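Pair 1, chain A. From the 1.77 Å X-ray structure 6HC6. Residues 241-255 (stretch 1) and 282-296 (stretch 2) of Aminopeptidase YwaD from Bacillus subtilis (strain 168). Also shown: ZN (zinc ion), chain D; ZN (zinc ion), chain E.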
# COMPACT_ATOMS: atom_id res chain seq x y z
N HIS A 241 19.25 -13.96 22.19
CA HIS A 241 18.21 -12.94 22.22
C HIS A 241 18.67 -11.58 21.65
O HIS A 241 18.58 -10.56 22.32
CB HIS A 241 17.69 -12.76 23.64
CG HIS A 241 17.04 -13.99 24.20
ND1 HIS A 241 17.66 -14.79 25.14
CD2 HIS A 241 15.83 -14.55 23.97
CE1 HIS A 241 16.86 -15.79 25.46
NE2 HIS A 241 15.74 -15.66 24.76
N PRO A 242 19.14 -11.55 20.40
CA PRO A 242 19.63 -10.29 19.83
C PRO A 242 18.51 -9.27 19.62
O PRO A 242 17.34 -9.61 19.46
CB PRO A 242 20.24 -10.72 18.50
CG PRO A 242 19.49 -11.97 18.12
CD PRO A 242 19.22 -12.66 19.43
N ASP A 243 18.91 -8.00 19.59
CA ASP A 243 17.99 -6.94 19.16
C ASP A 243 17.60 -7.16 17.71
O ASP A 243 18.42 -7.58 16.89
CB ASP A 243 18.65 -5.57 19.33
CG ASP A 243 18.91 -5.20 20.78
OD1 ASP A 243 18.21 -5.73 21.67
OD2 ASP A 243 19.82 -4.39 21.03
N ILE A 244 16.34 -6.89 17.38
CA ILE A 244 15.81 -7.13 16.04
C ILE A 244 15.67 -5.82 15.29
O ILE A 244 15.08 -4.86 15.82
CB ILE A 244 14.47 -7.87 16.08
CG1 ILE A 244 14.60 -9.20 16.78
CG2 ILE A 244 13.98 -8.13 14.67
CD1 ILE A 244 13.29 -9.69 17.32
N VAL A 245 16.16 -5.79 14.05
CA VAL A 245 16.00 -4.66 13.14
C VAL A 245 15.20 -5.15 11.94
O VAL A 245 15.51 -6.22 11.39
CB VAL A 245 17.38 -4.11 12.71
CG1 VAL A 245 17.26 -3.09 11.56
CG2 VAL A 245 18.12 -3.53 13.91
N TYR A 246 14.15 -4.43 11.57
CA TYR A 246 13.28 -4.82 10.47
C TYR A 246 13.49 -3.88 9.29
O TYR A 246 13.42 -2.66 9.45
CB TYR A 246 11.81 -4.78 10.91
CG TYR A 246 11.47 -5.59 12.15
CD1 TYR A 246 10.98 -6.89 12.04
CD2 TYR A 246 11.60 -5.04 13.41
CE1 TYR A 246 10.65 -7.62 13.14
CE2 TYR A 246 11.26 -5.77 14.53
CZ TYR A 246 10.79 -7.06 14.39
OH TYR A 246 10.46 -7.81 15.49
N VAL A 247 13.73 -4.44 8.11
CA VAL A 247 13.81 -3.67 6.86
C VAL A 247 12.71 -4.21 5.96
O VAL A 247 12.71 -5.41 5.63
CB VAL A 247 15.19 -3.79 6.19
CG1 VAL A 247 15.24 -2.87 4.95
CG2 VAL A 247 16.29 -3.44 7.16
N THR A 248 11.74 -3.35 5.61
CA THR A 248 10.47 -3.87 5.11
C THR A 248 9.96 -3.04 3.94
O THR A 248 10.28 -1.86 3.77
CB THR A 248 9.40 -3.93 6.21
OG1 THR A 248 9.03 -2.61 6.62
CG2 THR A 248 9.89 -4.72 7.44
N ALA A 249 9.13 -3.69 3.13
CA ALA A 249 8.53 -3.07 1.95
C ALA A 249 7.37 -3.94 1.49
O ALA A 249 7.49 -5.16 1.53
CB ALA A 249 9.57 -2.94 0.83
N HIS A 250 6.28 -3.33 1.06
CA HIS A 250 5.17 -4.13 0.54
C HIS A 250 5.34 -4.39 -0.94
O HIS A 250 5.82 -3.53 -1.69
CB HIS A 250 3.81 -3.47 0.85
CG HIS A 250 3.47 -2.26 0.01
ND1 HIS A 250 2.75 -2.36 -1.17
CD2 HIS A 250 3.63 -0.94 0.24
CE1 HIS A 250 2.55 -1.15 -1.67
NE2 HIS A 250 3.04 -0.26 -0.82
N TYR A 251 4.95 -5.58 -1.38
CA TYR A 251 5.20 -5.98 -2.76
C TYR A 251 3.91 -6.13 -3.55
O TYR A 251 3.95 -6.53 -4.72
CB TYR A 251 6.04 -7.27 -2.80
CG TYR A 251 5.32 -8.51 -2.32
CD1 TYR A 251 5.22 -8.80 -0.97
CD2 TYR A 251 4.77 -9.39 -3.22
CE1 TYR A 251 4.55 -9.93 -0.53
CE2 TYR A 251 4.11 -10.54 -2.80
CZ TYR A 251 4.00 -10.80 -1.45
OH TYR A 251 3.35 -11.92 -1.00
N ASP A 252 2.76 -5.78 -2.96
CA ASP A 252 1.53 -5.75 -3.74
C ASP A 252 1.29 -4.36 -4.32
O ASP A 252 1.93 -3.38 -3.93
CB ASP A 252 0.33 -6.17 -2.89
CG ASP A 252 0.01 -5.18 -1.78
OD1 ASP A 252 0.96 -4.76 -1.07
OD2 ASP A 252 -1.18 -4.85 -1.60
N SER A 253 0.37 -4.28 -5.28
CA SER A 253 -0.00 -3.01 -5.90
C SER A 253 -1.51 -2.98 -6.08
O SER A 253 -2.19 -3.99 -5.93
CB SER A 253 0.71 -2.79 -7.24
OG SER A 253 0.18 -3.65 -8.23
N VAL A 254 -2.04 -1.80 -6.41
CA VAL A 254 -3.49 -1.64 -6.59
C VAL A 254 -3.88 -2.12 -7.98
O VAL A 254 -3.03 -2.18 -8.89
CB VAL A 254 -3.93 -0.18 -6.37
CG1 VAL A 254 -3.53 0.33 -4.97
CG2 VAL A 254 -3.38 0.73 -7.46
N PRO A 255 -5.14 -2.49 -8.19
CA PRO A 255 -5.57 -2.96 -9.51
C PRO A 255 -5.23 -1.96 -10.61
O PRO A 255 -5.31 -0.74 -10.42
CB PRO A 255 -7.09 -3.11 -9.35
CG PRO A 255 -7.27 -3.48 -7.92
CD PRO A 255 -6.20 -2.66 -7.18
N SER A 282 27.28 -8.23 12.22
CA SER A 282 26.37 -7.51 13.11
C SER A 282 25.91 -8.43 14.23
O SER A 282 25.74 -9.64 14.02
CB SER A 282 25.16 -6.97 12.35
OG SER A 282 24.19 -6.46 13.25
N ASP A 283 25.68 -7.84 15.40
CA ASP A 283 25.09 -8.53 16.53
C ASP A 283 23.57 -8.38 16.58
O ASP A 283 22.93 -8.96 17.46
CB ASP A 283 25.70 -8.04 17.85
CG ASP A 283 27.17 -8.43 17.99
OD1 ASP A 283 27.58 -9.48 17.43
OD2 ASP A 283 27.91 -7.71 18.68
N LYS A 284 23.00 -7.61 15.67
CA LYS A 284 21.56 -7.53 15.54
C LYS A 284 21.03 -8.67 14.68
O LYS A 284 21.72 -9.19 13.80
CB LYS A 284 21.13 -6.20 14.90
CG LYS A 284 21.86 -4.99 15.44
CD LYS A 284 21.35 -4.61 16.82
CE LYS A 284 21.95 -3.28 17.27
NZ LYS A 284 21.54 -2.92 18.65
N GLU A 285 19.79 -9.06 14.95
CA GLU A 285 19.04 -9.92 14.05
C GLU A 285 18.31 -9.03 13.05
O GLU A 285 17.49 -8.20 13.45
CB GLU A 285 18.05 -10.80 14.82
CG GLU A 285 17.21 -11.68 13.91
CD GLU A 285 16.26 -12.59 14.67
OE1 GLU A 285 15.23 -13.01 14.09
OE2 GLU A 285 16.55 -12.89 15.84
N ILE A 286 18.62 -9.17 11.77
CA ILE A 286 18.02 -8.31 10.76
C ILE A 286 17.00 -9.12 9.97
O ILE A 286 17.33 -10.15 9.38
CB ILE A 286 19.08 -7.70 9.82
CG1 ILE A 286 20.19 -7.06 10.65
CG2 ILE A 286 18.42 -6.67 8.93
CD1 ILE A 286 21.37 -6.60 9.81
N ARG A 287 15.76 -8.65 9.98
CA ARG A 287 14.68 -9.31 9.26
C ARG A 287 14.30 -8.44 8.08
O ARG A 287 13.82 -7.31 8.25
CB ARG A 287 13.49 -9.54 10.19
CG ARG A 287 13.87 -10.32 11.43
CD ARG A 287 12.66 -10.75 12.21
NE ARG A 287 13.05 -11.52 13.39
CZ ARG A 287 12.21 -11.90 14.34
NH1 ARG A 287 10.92 -11.58 14.27
NH2 ARG A 287 12.65 -12.61 15.38
N PHE A 288 14.52 -8.96 6.87
CA PHE A 288 14.07 -8.29 5.66
C PHE A 288 12.71 -8.85 5.29
O PHE A 288 12.56 -10.07 5.14
CB PHE A 288 15.06 -8.48 4.52
CG PHE A 288 16.43 -7.98 4.82
CD1 PHE A 288 17.37 -8.80 5.43
CD2 PHE A 288 16.78 -6.67 4.52
CE1 PHE A 288 18.65 -8.34 5.71
CE2 PHE A 288 18.07 -6.20 4.82
CZ PHE A 288 18.99 -7.04 5.41
N ILE A 289 11.71 -8.00 5.19
CA ILE A 289 10.36 -8.50 4.98
C ILE A 289 9.74 -7.83 3.77
O ILE A 289 9.74 -6.60 3.67
CB ILE A 289 9.47 -8.30 6.21
CG1 ILE A 289 10.22 -8.75 7.46
CG2 ILE A 289 8.18 -9.06 5.99
CD1 ILE A 289 9.37 -8.75 8.70
N ALA A 290 9.20 -8.65 2.88
CA ALA A 290 8.29 -8.21 1.83
C ALA A 290 6.87 -8.50 2.31
O ALA A 290 6.49 -9.67 2.46
CB ALA A 290 8.61 -8.93 0.52
N PHE A 291 6.09 -7.44 2.56
CA PHE A 291 4.74 -7.57 3.09
C PHE A 291 3.73 -7.71 1.97
O PHE A 291 3.74 -6.91 1.04
CB PHE A 291 4.37 -6.35 3.94
CG PHE A 291 5.03 -6.31 5.28
CD1 PHE A 291 4.88 -7.36 6.18
CD2 PHE A 291 5.78 -5.21 5.66
CE1 PHE A 291 5.50 -7.32 7.42
CE2 PHE A 291 6.39 -5.16 6.90
CZ PHE A 291 6.25 -6.22 7.78
N GLY A 292 2.83 -8.67 2.08
CA GLY A 292 1.74 -8.75 1.13
C GLY A 292 0.56 -7.90 1.57
O GLY A 292 0.47 -7.48 2.72
N ALA A 293 -0.35 -7.63 0.63
CA ALA A 293 -1.68 -7.08 0.95
C ALA A 293 -1.62 -5.77 1.73
O ALA A 293 -2.50 -5.47 2.54
CB ALA A 293 -2.53 -8.10 1.72
N GLU A 294 -0.61 -4.94 1.48
CA GLU A 294 -0.60 -3.62 2.12
C GLU A 294 -1.72 -2.72 1.60
O GLU A 294 -2.22 -1.87 2.34
CB GLU A 294 0.74 -2.95 1.89
CG GLU A 294 0.94 -1.59 2.59
CD GLU A 294 0.34 -0.42 1.85
OE1 GLU A 294 0.08 0.62 2.50
OE2 GLU A 294 0.09 -0.53 0.63
N GLU A 295 -2.09 -2.86 0.33
CA GLU A 295 -3.01 -1.90 -0.25
C GLU A 295 -4.42 -2.09 0.27
O GLU A 295 -5.26 -1.20 0.08
CB GLU A 295 -2.99 -1.99 -1.79
CG GLU A 295 -1.63 -1.65 -2.45
CD GLU A 295 -1.30 -0.14 -2.47
OE1 GLU A 295 -1.99 0.66 -1.80
OE2 GLU A 295 -0.32 0.23 -3.14
N LEU A 296 -4.69 -3.20 0.93
CA LEU A 296 -5.99 -3.46 1.53
C LEU A 296 -6.07 -2.95 2.96
O LEU A 296 -7.10 -3.18 3.62
CB LEU A 296 -6.28 -4.96 1.50
CG LEU A 296 -6.44 -5.58 0.12
CD1 LEU A 296 -6.77 -7.06 0.29
CD2 LEU A 296 -7.60 -4.88 -0.60
ZN ZN D . 2.89 1.89 -0.93
ZN ZN E . -0.50 2.31 -2.54
O HOH W 1 21.81 -7.66 19.62
O HOH W 2 0.07 0.40 -6.03
O HOH W 3 0.84 1.68 -0.77
O HOH W 4 2.30 3.77 -0.60

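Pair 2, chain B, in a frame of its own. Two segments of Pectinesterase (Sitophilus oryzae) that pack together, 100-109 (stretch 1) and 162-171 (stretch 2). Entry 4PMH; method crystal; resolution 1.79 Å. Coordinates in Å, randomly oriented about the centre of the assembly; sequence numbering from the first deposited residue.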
# COMPACT_ATOMS: atom_id res chain seq x y z
N ASP B 100 -16.57 -10.12 -5.25
CA ASP B 100 -17.13 -10.68 -6.47
C ASP B 100 -16.27 -10.45 -7.74
O ASP B 100 -16.55 -11.03 -8.78
CB ASP B 100 -18.53 -10.09 -6.71
CG ASP B 100 -19.54 -10.51 -5.65
OD1 ASP B 100 -19.33 -11.56 -5.01
OD2 ASP B 100 -20.54 -9.78 -5.43
N THR B 101 -15.27 -9.58 -7.66
CA THR B 101 -14.41 -9.30 -8.78
C THR B 101 -12.97 -9.42 -8.31
O THR B 101 -12.52 -8.62 -7.51
CB THR B 101 -14.68 -7.90 -9.33
OG1 THR B 101 -16.09 -7.75 -9.56
CG2 THR B 101 -13.92 -7.68 -10.63
N LEU B 102 -12.27 -10.45 -8.77
CA LEU B 102 -10.96 -10.82 -8.24
C LEU B 102 -9.91 -10.87 -9.36
O LEU B 102 -10.07 -11.63 -10.32
CB LEU B 102 -11.04 -12.16 -7.54
CG LEU B 102 -9.71 -12.77 -7.08
CD1 LEU B 102 -9.09 -11.87 -6.03
CD2 LEU B 102 -9.88 -14.19 -6.55
N ILE B 103 -8.87 -10.06 -9.23
CA ILE B 103 -7.77 -10.04 -10.15
C ILE B 103 -6.61 -10.66 -9.39
O ILE B 103 -6.16 -10.09 -8.41
CB ILE B 103 -7.42 -8.59 -10.53
CG1 ILE B 103 -8.68 -7.85 -11.02
CG2 ILE B 103 -6.33 -8.57 -11.60
CD1 ILE B 103 -8.48 -6.36 -11.17
N THR B 104 -6.14 -11.82 -9.82
CA THR B 104 -5.21 -12.57 -9.00
C THR B 104 -4.14 -13.31 -9.79
O THR B 104 -4.42 -13.85 -10.86
CB THR B 104 -5.97 -13.60 -8.10
OG1 THR B 104 -5.02 -14.33 -7.32
CG2 THR B 104 -6.82 -14.60 -8.91
N LEU B 105 -2.94 -13.37 -9.23
CA LEU B 105 -1.85 -14.18 -9.77
C LEU B 105 -0.95 -14.63 -8.63
O LEU B 105 -0.95 -14.00 -7.58
CB LEU B 105 -1.01 -13.36 -10.76
CG LEU B 105 -1.59 -13.07 -12.13
CD1 LEU B 105 -0.75 -12.05 -12.85
CD2 LEU B 105 -1.69 -14.35 -12.95
N ASN B 106 -0.23 -15.74 -8.83
CA ASN B 106 0.85 -16.19 -7.93
C ASN B 106 2.14 -15.81 -8.63
O ASN B 106 2.64 -16.54 -9.49
CB ASN B 106 0.78 -17.72 -7.71
CG ASN B 106 1.84 -18.25 -6.74
OD1 ASN B 106 2.86 -17.63 -6.46
ND2 ASN B 106 1.61 -19.48 -6.26
N MET B 107 2.66 -14.63 -8.30
CA MET B 107 3.75 -14.04 -9.07
C MET B 107 4.66 -13.27 -8.14
O MET B 107 4.56 -12.04 -8.04
CB MET B 107 3.19 -13.12 -10.16
CG MET B 107 4.25 -12.69 -11.19
SD MET B 107 3.55 -11.89 -12.65
CE MET B 107 3.15 -10.27 -12.01
N PRO B 108 5.56 -13.99 -7.46
CA PRO B 108 6.53 -13.32 -6.58
C PRO B 108 7.63 -12.55 -7.32
O PRO B 108 7.80 -12.70 -8.54
CB PRO B 108 7.14 -14.48 -5.78
CG PRO B 108 7.07 -15.65 -6.73
CD PRO B 108 5.77 -15.45 -7.49
N ALA B 109 8.37 -11.74 -6.58
CA ALA B 109 9.56 -11.05 -7.11
C ALA B 109 10.56 -12.05 -7.69
O ALA B 109 11.34 -11.71 -8.59
CB ALA B 109 10.24 -10.24 -6.03
N VAL B 162 -12.14 0.76 -7.38
CA VAL B 162 -13.37 0.68 -6.59
C VAL B 162 -13.97 -0.71 -6.66
O VAL B 162 -13.98 -1.31 -7.73
CB VAL B 162 -14.41 1.67 -7.14
CG1 VAL B 162 -15.67 1.70 -6.28
CG2 VAL B 162 -13.79 3.05 -7.28
N ASN B 163 -14.46 -1.21 -5.53
CA ASN B 163 -15.29 -2.41 -5.50
C ASN B 163 -14.65 -3.62 -6.22
O ASN B 163 -15.25 -4.25 -7.07
CB ASN B 163 -16.68 -2.10 -6.10
CG ASN B 163 -17.69 -3.20 -5.81
OD1 ASN B 163 -17.66 -3.83 -4.76
ND2 ASN B 163 -18.61 -3.43 -6.74
N LEU B 164 -13.44 -3.97 -5.85
CA LEU B 164 -12.85 -5.14 -6.46
C LEU B 164 -11.72 -5.64 -5.58
O LEU B 164 -11.31 -4.97 -4.61
CB LEU B 164 -12.37 -4.81 -7.89
CG LEU B 164 -11.41 -3.63 -8.09
CD1 LEU B 164 -10.00 -3.99 -7.64
CD2 LEU B 164 -11.40 -3.17 -9.54
N SER B 165 -11.24 -6.82 -5.90
CA SER B 165 -10.21 -7.49 -5.12
C SER B 165 -8.96 -7.68 -5.98
O SER B 165 -9.04 -8.16 -7.12
CB SER B 165 -10.72 -8.85 -4.65
OG SER B 165 -11.86 -8.76 -3.79
N ILE B 166 -7.80 -7.36 -5.41
CA ILE B 166 -6.54 -7.57 -6.08
C ILE B 166 -5.69 -8.45 -5.20
O ILE B 166 -5.51 -8.15 -4.02
CB ILE B 166 -5.76 -6.25 -6.36
CG1 ILE B 166 -6.63 -5.23 -7.10
CG2 ILE B 166 -4.51 -6.54 -7.16
CD1 ILE B 166 -6.11 -3.81 -7.05
N GLU B 167 -5.14 -9.51 -5.77
CA GLU B 167 -4.39 -10.47 -5.00
C GLU B 167 -3.12 -10.90 -5.70
O GLU B 167 -3.13 -11.20 -6.89
CB GLU B 167 -5.25 -11.73 -4.75
CG GLU B 167 -4.48 -12.88 -4.14
CD GLU B 167 -5.38 -14.02 -3.78
OE1 GLU B 167 -6.14 -14.46 -4.67
OE2 GLU B 167 -5.34 -14.46 -2.61
N ASN B 168 -2.04 -10.95 -4.94
CA ASN B 168 -0.86 -11.71 -5.35
C ASN B 168 -0.68 -12.84 -4.32
O ASN B 168 -0.32 -12.61 -3.17
CB ASN B 168 0.36 -10.81 -5.49
CG ASN B 168 1.51 -11.48 -6.22
OD1 ASN B 168 1.65 -12.71 -6.21
ND2 ASN B 168 2.34 -10.66 -6.88
N SER B 169 -0.95 -14.06 -4.76
CA SER B 169 -1.18 -15.18 -3.86
C SER B 169 0.11 -15.92 -3.52
O SER B 169 0.07 -16.94 -2.86
CB SER B 169 -2.20 -16.15 -4.45
OG SER B 169 -1.77 -16.72 -5.68
N ALA B 170 1.24 -15.40 -3.95
CA ALA B 170 2.53 -16.05 -3.68
C ALA B 170 2.79 -16.16 -2.18
O ALA B 170 2.86 -15.15 -1.47
CB ALA B 170 3.67 -15.31 -4.35
N LYS B 171 2.92 -17.41 -1.72
CA LYS B 171 3.34 -17.74 -0.37
C LYS B 171 4.25 -19.00 -0.40
O LYS B 171 4.26 -19.81 0.52
CB LYS B 171 2.11 -17.97 0.53
CG LYS B 171 1.05 -18.88 -0.08
CD LYS B 171 -0.16 -19.07 0.84
CE LYS B 171 -0.05 -20.33 1.68
NZ LYS B 171 -1.33 -20.64 2.39
O HOH W 5 -17.19 -6.45 -7.55
O HOH W 6 -3.58 -16.59 -7.67

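Both pairs are two neighbouring parallel strands of a sheet. The strand axes run 16° apart in pair 1 and 15° apart in pair 2, with closest approaches of 4.5 and 4.7 Å. Fourteen central residues superpose with an RMSD of 0.7 Å. V245(A) to Y251(A) fall on T101(B) to M107(B), and I286(A) to G292(A) on L164(B) to A170(B).

The backbone ladder is the same up to F291(A) and S169(B). In pair 1, R287(A) N donates to V245(A) O at 2.8 Å, and V247(A) N donates to R287(A) O at 2.9 Å. The matching bonds in pair 2 are S165(B) N to T101(B) O at 2.7 Å and I103(B) N to S165(B) O at 2.8 Å. The ladder continues to F291(A) N with A249(A) O, 2.9 Å, and S169(B) N with L105(B) O, 2.8 Å. One more rung follows in pair 1, Y251(A) N to F291(A) O, 3.0 Å. In pair 2, M107(B) N turns to N168(B) OD1 instead.

The side chains alternate between two faces. One face carries V247(A) and F288(A), matched by I103(B) and I166(B). V245(A) and I286(A) precede them on this face, matched by T101(B) and L164(B). I286(A) CG2 lies 4.3 Å from V247(A) CG2. T101(B) CB lies 4.1 Å from L164(B) CB. V247(A) CB lies 3.7 Å from F288(A) CD2, an apolar contact. Pair 2 has a branched aliphatic residue on each strand here. Next on this face, A249(A) and A290(A) match L105(B) and N168(B). The two alanines are small, and the Y251(A) ring packs beside one of them, with CD1 3.7 Å from A290(A) CB. In pair 2 the end of L105(B) leads away from the partner strand. N168(B) reaches across instead: its OD1 accepts from M107(B) N at 3.0 Å, and its ND2 donates to M107(B) O at 2.9 Å. Where pair 1 has an apolar contact and a backbone rung, pair 2 has two bonds from the N168(B) side chain to the backbone of M107(B).

The other face carries Y246(A) with R287(A), matched by L102(B) with S165(B). Y246(A) CE1 meets R287(A) CD at 3.8 Å. The smaller pair keeps a similar separation, L102(B) CD1 to S165(B) CB 3.7 Å. The threonines T248(A) and T104(B) almost coincide, but their partners differ. T248(A) CG2 packs on I289(A) CB at 3.8 Å. T104(B) OG1 donates to E167(B) OE1 at 2.9 Å. The chi1 angles differ too, p for T248(A) and t for T104(B).

The exits diverge. H250(A) NE2 binds a zinc ion at 2.2 Å, and E294(A) CG lies over its ring face, 3.9 Å from the centroid. At the matched position, N106(B) OD1 is 3.2 Å from A170(B) CB.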